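Local coordinates for protein alpha-galactosidase (Thermus thermophilus, PDB 6LCJ) that probably hydrolyses terminal alpha-galactosyl groups from galactosides, as a thermostable, hexameric alpha-galactosidase of glycoside hydrolase family 36, at residues E[179-182]-E[183-187]; E[433-437]-E[438-442]; E[167-170]-E[171-175]. All coordinates share one frame; numbering follows the deposited sequence.

Contact 1 (E[179-182]-E[183-187]); sequences LRVL and DEVAA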
loop_
_atom_site.group_PDB
_atom_site.type_symbol
_atom_site.label_atom_id
_atom_site.label_comp_id
_atom_site.label_asym_id
_atom_site.label_seq_id
_atom_site.Cartn_x
_atom_site.Cartn_y
_atom_site.Cartn_z
ATOM N N LEU E 179 41.902 33.043 -26.149
ATOM C CA LEU E 179 42.780 34.103 -26.638
ATOM C C LEU E 179 42.413 34.506 -28.063
ATOM O O LEU E 179 42.456 35.689 -28.408
ATOM C CB LEU E 179 44.245 33.669 -26.546
ATOM C CG LEU E 179 44.851 33.797 -25.138
ATOM C CD1 LEU E 179 46.202 33.125 -25.038
ATOM C CD2 LEU E 179 44.939 35.249 -24.703
ATOM N N ARG E 180 42.008 33.551 -28.897
ATOM C CA ARG E 180 41.562 33.923 -30.235
ATOM C C ARG E 180 40.233 34.659 -30.181
ATOM O O ARG E 180 40.033 35.656 -30.885
ATOM C CB ARG E 180 41.459 32.684 -31.122
ATOM C CG ARG E 180 42.796 31.981 -31.301
ATOM C CD ARG E 180 42.778 31.008 -32.453
ATOM N NE ARG E 180 41.917 29.877 -32.157
ATOM C CZ ARG E 180 42.218 28.918 -31.283
ATOM N NH1 ARG E 180 43.373 28.952 -30.621
ATOM N NH2 ARG E 180 41.360 27.924 -31.070
ATOM N N VAL E 181 39.309 34.176 -29.354
ATOM C CA VAL E 181 38.017 34.834 -29.228
ATOM C C VAL E 181 38.199 36.237 -28.668
ATOM O O VAL E 181 37.535 37.186 -29.108
ATOM C CB VAL E 181 37.076 33.969 -28.366
ATOM C CG1 VAL E 181 35.819 34.713 -28.019
ATOM C CG2 VAL E 181 36.749 32.680 -29.102
ATOM N N LEU E 182 39.128 36.391 -27.711
ATOM C CA LEU E 182 39.413 37.702 -27.132
ATOM C C LEU E 182 39.811 38.700 -28.209
ATOM O O LEU E 182 39.342 39.850 -28.212
ATOM C CB LEU E 182 40.512 37.582 -26.079
ATOM C CG LEU E 182 41.129 38.875 -25.520
ATOM C CD1 LEU E 182 40.177 39.629 -24.601
ATOM C CD2 LEU E 182 42.423 38.569 -24.795
ATOM N N ASP E 183 40.643 38.261 -29.154
ATOM C CA ASP E 183 41.021 39.096 -30.289
ATOM C C ASP E 183 39.801 39.643 -31.022
ATOM O O ASP E 183 39.699 40.849 -31.269
ATOM C CB ASP E 183 41.889 38.287 -31.248
ATOM C CG ASP E 183 43.101 39.045 -31.692
ATOM O OD1 ASP E 183 43.418 40.052 -31.023
ATOM O OD2 ASP E 183 43.719 38.645 -32.708
ATOM N N GLU E 184 38.869 38.766 -31.392
ATOM C CA GLU E 184 37.679 39.225 -32.103
ATOM C C GLU E 184 36.760 40.039 -31.201
ATOM O O GLU E 184 36.168 41.033 -31.644
ATOM C CB GLU E 184 36.928 38.037 -32.673
ATOM C CG GLU E 184 37.802 37.122 -33.463
ATOM C CD GLU E 184 37.358 37.059 -34.896
ATOM O OE1 GLU E 184 37.372 35.947 -35.477
ATOM O OE2 GLU E 184 36.968 38.127 -35.428
ATOM N N VAL E 185 36.610 39.621 -29.940
ATOM C CA VAL E 185 35.703 40.312 -29.032
ATOM C C VAL E 185 36.192 41.732 -28.770
ATOM O O VAL E 185 35.383 42.654 -28.597
ATOM C CB VAL E 185 35.542 39.503 -27.723
ATOM C CG1 VAL E 185 34.901 40.357 -26.625
ATOM C CG2 VAL E 185 34.732 38.230 -27.962
ATOM N N ALA E 186 37.513 41.944 -28.770
ATOM C CA ALA E 186 38.050 43.254 -28.415
ATOM C C ALA E 186 37.673 44.338 -29.423
ATOM O O ALA E 186 37.708 45.528 -29.086
ATOM C CB ALA E 186 39.569 43.165 -28.267
ATOM N N ALA E 187 37.288 43.957 -30.642
ATOM C CA ALA E 187 36.837 44.939 -31.623
ATOM C C ALA E 187 35.473 45.537 -31.285
ATOM O O ALA E 187 35.113 46.568 -31.854
ATOM C CB ALA E 187 36.792 44.299 -33.010
#
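V181 and V185 meet one turn apart along helix 175-185. Methyl CG1 of V181 lies 3.7 Å from CG2 of V185, and the two side chains cross at a slant. In V181, CG1 stands anti to the backbone N (chi1 170°), beside its own carbonyl carbon, which places it next to CG2 of V185. CG2 of V185 also sits 3.2 Å from V181 O. That oxygen accepts from V185 N at 2.7 Å. D183 N bonds to L179 O at 3.2 Å, while E184 N to R180 O is weak at 3.4 Å. Another bond runs from A186 N to L182 O at 2.8 Å, and CB of A186 packs on the same oxygen. The carboxylate of D183 has its partner outside this stretch: OD1 forms a salt bridge with R226. The valines lie on the buried face of an amphipathic helix of the TIM barrel. V181 and V185 rest on W163 of strand 161-164, L182 and V185 touch F193 of strand 192-195, and L179 and L182 pack on helix 216-224.

Contact 2 (E[433-437]-E[438-442]); sequences TSDPP and SWLLP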
loop_
_atom_site.group_PDB
_atom_site.type_symbol
_atom_site.label_atom_id
_atom_site.label_comp_id
_atom_site.label_asym_id
_atom_site.label_seq_id
_atom_site.Cartn_x
_atom_site.Cartn_y
_atom_site.Cartn_z
ATOM N N THR E 433 26.509 38.964 -23.932
ATOM C CA THR E 433 26.313 37.906 -24.905
ATOM C C THR E 433 27.445 36.901 -24.793
ATOM O O THR E 433 28.511 37.175 -24.223
ATOM C CB THR E 433 26.229 38.427 -26.355
ATOM O OG1 THR E 433 26.017 37.318 -27.250
ATOM C CG2 THR E 433 27.511 39.120 -26.756
ATOM N N SER E 434 27.187 35.722 -25.354
ATOM C CA SER E 434 28.180 34.675 -25.493
ATOM C C SER E 434 28.570 34.424 -26.940
ATOM O O SER E 434 29.404 33.551 -27.191
ATOM C CB SER E 434 27.670 33.372 -24.869
ATOM O OG SER E 434 27.746 33.401 -23.453
ATOM N N ASP E 435 28.001 35.156 -27.886
ATOM C CA ASP E 435 28.221 34.920 -29.313
ATOM C C ASP E 435 29.675 35.162 -29.685
ATOM O O ASP E 435 30.121 36.315 -29.647
ATOM C CB ASP E 435 27.316 35.828 -30.149
ATOM C CG ASP E 435 25.836 35.439 -30.065
ATOM O OD1 ASP E 435 25.526 34.338 -29.555
ATOM O OD2 ASP E 435 24.979 36.235 -30.512
ATOM N N PRO E 436 30.446 34.139 -30.045
ATOM C CA PRO E 436 31.774 34.387 -30.612
ATOM C C PRO E 436 31.642 35.128 -31.931
ATOM O O PRO E 436 30.915 34.672 -32.830
ATOM C CB PRO E 436 32.344 32.975 -30.822
ATOM C CG PRO E 436 31.354 32.039 -30.222
ATOM C CD PRO E 436 30.051 32.728 -30.180
ATOM N N PRO E 437 32.307 36.282 -32.081
ATOM C CA PRO E 437 32.127 37.077 -33.313
ATOM C C PRO E 437 32.330 36.271 -34.586
ATOM O O PRO E 437 31.622 36.498 -35.576
ATOM C CB PRO E 437 33.170 38.196 -33.163
ATOM C CG PRO E 437 33.359 38.332 -31.695
ATOM C CD PRO E 437 33.241 36.929 -31.141
ATOM N N SER E 438 33.231 35.294 -34.576
ATOM C CA SER E 438 33.402 34.470 -35.763
ATOM C C SER E 438 32.205 33.563 -36.053
ATOM O O SER E 438 32.159 32.970 -37.133
ATOM C CB SER E 438 34.672 33.635 -35.631
ATOM O OG SER E 438 34.614 32.780 -34.506
ATOM N N TRP E 439 31.246 33.425 -35.138
ATOM C CA TRP E 439 30.025 32.684 -35.429
ATOM C C TRP E 439 28.923 33.570 -35.995
ATOM O O TRP E 439 27.866 33.051 -36.394
ATOM C CB TRP E 439 29.486 32.004 -34.171
ATOM C CG TRP E 439 30.310 30.886 -33.640
ATOM C CD1 TRP E 439 31.556 30.521 -34.041
ATOM C CD2 TRP E 439 29.951 29.993 -32.575
ATOM N NE1 TRP E 439 31.990 29.456 -33.301
ATOM C CE2 TRP E 439 31.020 29.108 -32.399
ATOM C CE3 TRP E 439 28.824 29.857 -31.763
ATOM C CZ2 TRP E 439 31.001 28.094 -31.441
ATOM C CZ3 TRP E 439 28.804 28.850 -30.817
ATOM C CH2 TRP E 439 29.884 27.982 -30.661
ATOM N N LEU E 440 29.140 34.887 -36.017
ATOM C CA LEU E 440 28.143 35.852 -36.466
ATOM C C LEU E 440 28.278 36.124 -37.962
ATOM O O LEU E 440 29.387 36.317 -38.466
ATOM C CB LEU E 440 28.306 37.156 -35.686
ATOM C CG LEU E 440 28.093 37.136 -34.171
ATOM C CD1 LEU E 440 28.255 38.552 -33.627
ATOM C CD2 LEU E 440 26.714 36.587 -33.847
ATOM N N LEU E 441 27.149 36.148 -38.667
ATOM C CA LEU E 441 27.113 36.704 -40.015
ATOM C C LEU E 441 27.336 38.219 -39.957
ATOM O O LEU E 441 27.210 38.833 -38.893
ATOM C CB LEU E 441 25.777 36.378 -40.684
ATOM C CG LEU E 441 25.409 34.889 -40.800
ATOM C CD1 LEU E 441 23.986 34.703 -41.302
ATOM C CD2 LEU E 441 26.383 34.158 -41.686
ATOM N N PRO E 442 27.698 38.840 -41.088
ATOM C CA PRO E 442 27.907 40.311 -41.099
ATOM C C PRO E 442 26.718 41.130 -40.615
ATOM O O PRO E 442 26.891 42.086 -39.852
ATOM C CB PRO E 442 28.213 40.598 -42.575
ATOM C CG PRO E 442 28.854 39.337 -43.057
ATOM C CD PRO E 442 28.190 38.198 -42.320
#
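A short 3-10 turn in the loop between strand 431-433 and helix 442-453 carries a proline-on-tryptophan CH-pi contact. CG of P436 sits over one face of the W439 indole, 3.6 Å from the centroid of the five-membered ring and 19° off its normal. CD of the same proline lies 3.5 Å from CE3 of W439, so CG and CD together lie against both rings of the indole. W439 holds CG anti to its carbonyl carbon (chi1 -69°), which swings the indole back over P436. The backbone closes the turn twice. W439 N donates to P436 O at 2.6 Å, and L440 N to P437 O at 3.0 Å. CD2 of L440 reaches back to D435, 3.8 Å from OD2. That carboxylate is held by F406 N at OD2 and by a salt bridge from R407 to OD1. Before the turn, T433 OG1 accepts from D435 N at 3.0 Å, an ST turn. The loop thus leads from the barrel strand 431-433 to the following helix: P436 packs on helix 166-169, P437 on helix 175-185, and L440 on helix 442-453.

Contact 3 (E[167-170]-E[171-175]); sequences YSFY and TRIGE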
loop_
_atom_site.group_PDB
_atom_site.type_symbol
_atom_site.label_atom_id
_atom_site.label_comp_id
_atom_site.label_asym_id
_atom_site.label_seq_id
_atom_site.Cartn_x
_atom_site.Cartn_y
_atom_site.Cartn_z
ATOM N N TYR E 167 27.534 30.493 -22.875
ATOM C CA TYR E 167 26.450 30.125 -23.771
ATOM C C TYR E 167 26.891 29.950 -25.212
ATOM O O TYR E 167 26.056 30.008 -26.113
ATOM C CB TYR E 167 25.336 31.154 -23.679
ATOM C CG TYR E 167 24.730 31.203 -22.322
ATOM C CD1 TYR E 167 23.752 30.282 -21.945
ATOM C CD2 TYR E 167 25.150 32.149 -21.394
ATOM C CE1 TYR E 167 23.186 30.328 -20.695
ATOM C CE2 TYR E 167 24.592 32.197 -20.141
ATOM C CZ TYR E 167 23.604 31.294 -19.807
ATOM O OH TYR E 167 23.038 31.352 -18.569
ATOM N N SER E 168 28.171 29.726 -25.452
ATOM C CA SER E 168 28.608 29.278 -26.765
ATOM C C SER E 168 29.501 28.047 -26.624
ATOM O O SER E 168 29.303 27.054 -27.325
ATOM C CB SER E 168 29.329 30.408 -27.508
ATOM O OG SER E 168 30.211 31.091 -26.635
ATOM N N PHE E 169 30.468 28.082 -25.709
ATOM C CA PHE E 169 31.391 26.962 -25.568
ATOM C C PHE E 169 31.081 26.041 -24.395
ATOM O O PHE E 169 31.595 24.920 -24.366
ATOM C CB PHE E 169 32.823 27.475 -25.424
ATOM C CG PHE E 169 33.258 28.355 -26.552
ATOM C CD1 PHE E 169 33.488 27.822 -27.808
ATOM C CD2 PHE E 169 33.444 29.711 -26.355
ATOM C CE1 PHE E 169 33.898 28.624 -28.850
ATOM C CE2 PHE E 169 33.850 30.532 -27.396
ATOM C CZ PHE E 169 34.077 29.992 -28.647
ATOM N N TYR E 170 30.260 26.480 -23.442
ATOM C CA TYR E 170 29.958 25.729 -22.214
ATOM C C TYR E 170 31.288 25.353 -21.563
ATOM O O TYR E 170 32.159 26.233 -21.447
ATOM C CB TYR E 170 29.007 24.584 -22.550
ATOM C CG TYR E 170 27.634 25.130 -22.877
ATOM C CD1 TYR E 170 26.701 25.345 -21.871
ATOM C CD2 TYR E 170 27.295 25.511 -24.176
ATOM C CE1 TYR E 170 25.452 25.875 -22.147
ATOM C CE2 TYR E 170 26.038 26.058 -24.466
ATOM C CZ TYR E 170 25.121 26.233 -23.437
ATOM O OH TYR E 170 23.863 26.764 -23.662
ATOM N N THR E 171 31.494 24.099 -21.132
ATOM C CA THR E 171 32.724 23.744 -20.423
ATOM C C THR E 171 33.908 23.500 -21.357
ATOM O O THR E 171 35.023 23.309 -20.859
ATOM C CB THR E 171 32.531 22.487 -19.551
ATOM O OG1 THR E 171 31.965 21.433 -20.337
ATOM C CG2 THR E 171 31.619 22.754 -18.354
ATOM N N ARG E 172 33.704 23.484 -22.681
ATOM C CA ARG E 172 34.787 23.256 -23.641
ATOM C C ARG E 172 35.576 24.541 -23.888
ATOM O O ARG E 172 35.635 25.056 -24.999
ATOM C CB ARG E 172 34.245 22.728 -24.957
ATOM C CG ARG E 172 33.037 21.827 -24.842
ATOM C CD ARG E 172 33.431 20.480 -24.281
ATOM N NE ARG E 172 34.282 19.762 -25.230
ATOM C CZ ARG E 172 33.840 18.937 -26.177
ATOM N NH1 ARG E 172 32.539 18.705 -26.316
ATOM N NH2 ARG E 172 34.705 18.345 -26.998
ATOM N N ILE E 173 36.184 25.071 -22.837
ATOM C CA ILE E 173 36.987 26.279 -22.964
ATOM C C ILE E 173 38.440 25.930 -22.709
ATOM O O ILE E 173 38.769 24.934 -22.050
ATOM C CB ILE E 173 36.541 27.419 -22.023
ATOM C CG1 ILE E 173 36.317 26.900 -20.596
ATOM C CG2 ILE E 173 35.303 28.109 -22.586
ATOM C CD1 ILE E 173 36.277 28.008 -19.564
ATOM N N GLY E 174 39.316 26.765 -23.249
ATOM C CA GLY E 174 40.744 26.553 -23.135
ATOM C C GLY E 174 41.433 27.880 -23.333
ATOM O O GLY E 174 40.868 28.820 -23.902
ATOM N N GLU E 175 42.659 27.955 -22.824
ATOM C CA GLU E 175 43.420 29.196 -22.884
ATOM C C GLU E 175 43.614 29.656 -24.327
ATOM O O GLU E 175 43.380 30.829 -24.650
ATOM C CB GLU E 175 44.745 28.978 -22.150
ATOM C CG GLU E 175 45.951 29.773 -22.580
ATOM C CD GLU E 175 47.245 29.128 -22.067
ATOM O OE1 GLU E 175 47.421 29.018 -20.827
ATOM O OE2 GLU E 175 48.073 28.698 -22.903
#
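This is a tight backbone turn with a small apolar contact, on the loop that joins strand 161-164 of the TIM barrel to helix 175-185. Residues F169 to R172 form a type II' beta turn just after the short helix 166-169. R172 N closes it by donating to F169 O at 3.1 Å. Y170 makes the reversal possible by taking a positive phi of 53°, the first residue to leave the helical path. Its ring meets W166 edge-to-face. R172 then centres an inverse gamma turn, with a weak bond from I173 N to T171 O. The chain folds back far enough for CG2 of I173 to meet CB of F169 at 3.8 Å. The same methyl lies 3.8 Å from Y170 O. It points there because CG2 is the branch anti to the carbonyl carbon of I173. CG of R172 passes 3.4 Å from F169 O before its chain bends away at chi2 and chi3. The F169 ring leads away from the turn to L177 and V181 of helix 175-185, and I173 packs on L178 of that helix.

The three contacts form one patch of the barrel, on the same side of the chain's centre. Contacts 1 and 2 have centres about 11 Å apart; contact 3 lies about 14 Å from each. F169 ties contact 3 to both others: its CZ is 3.8 Å from CG2 of V181, and its ring meets W439 edge-to-face. Contact 2 is also pinned to contact 3 by probable hydrogen bonds, S434 O to S168 OG at 2.6 Å and S434 OG to Y167 N at 3.0 Å. P437 joins contacts 1 and 2, with CG 3.7 Å from CB of E184. All three meet beside adjacent barrel strands 161-164 and 431-433, themselves joined by backbone hydrogen bonds of T433 with V162 and C164.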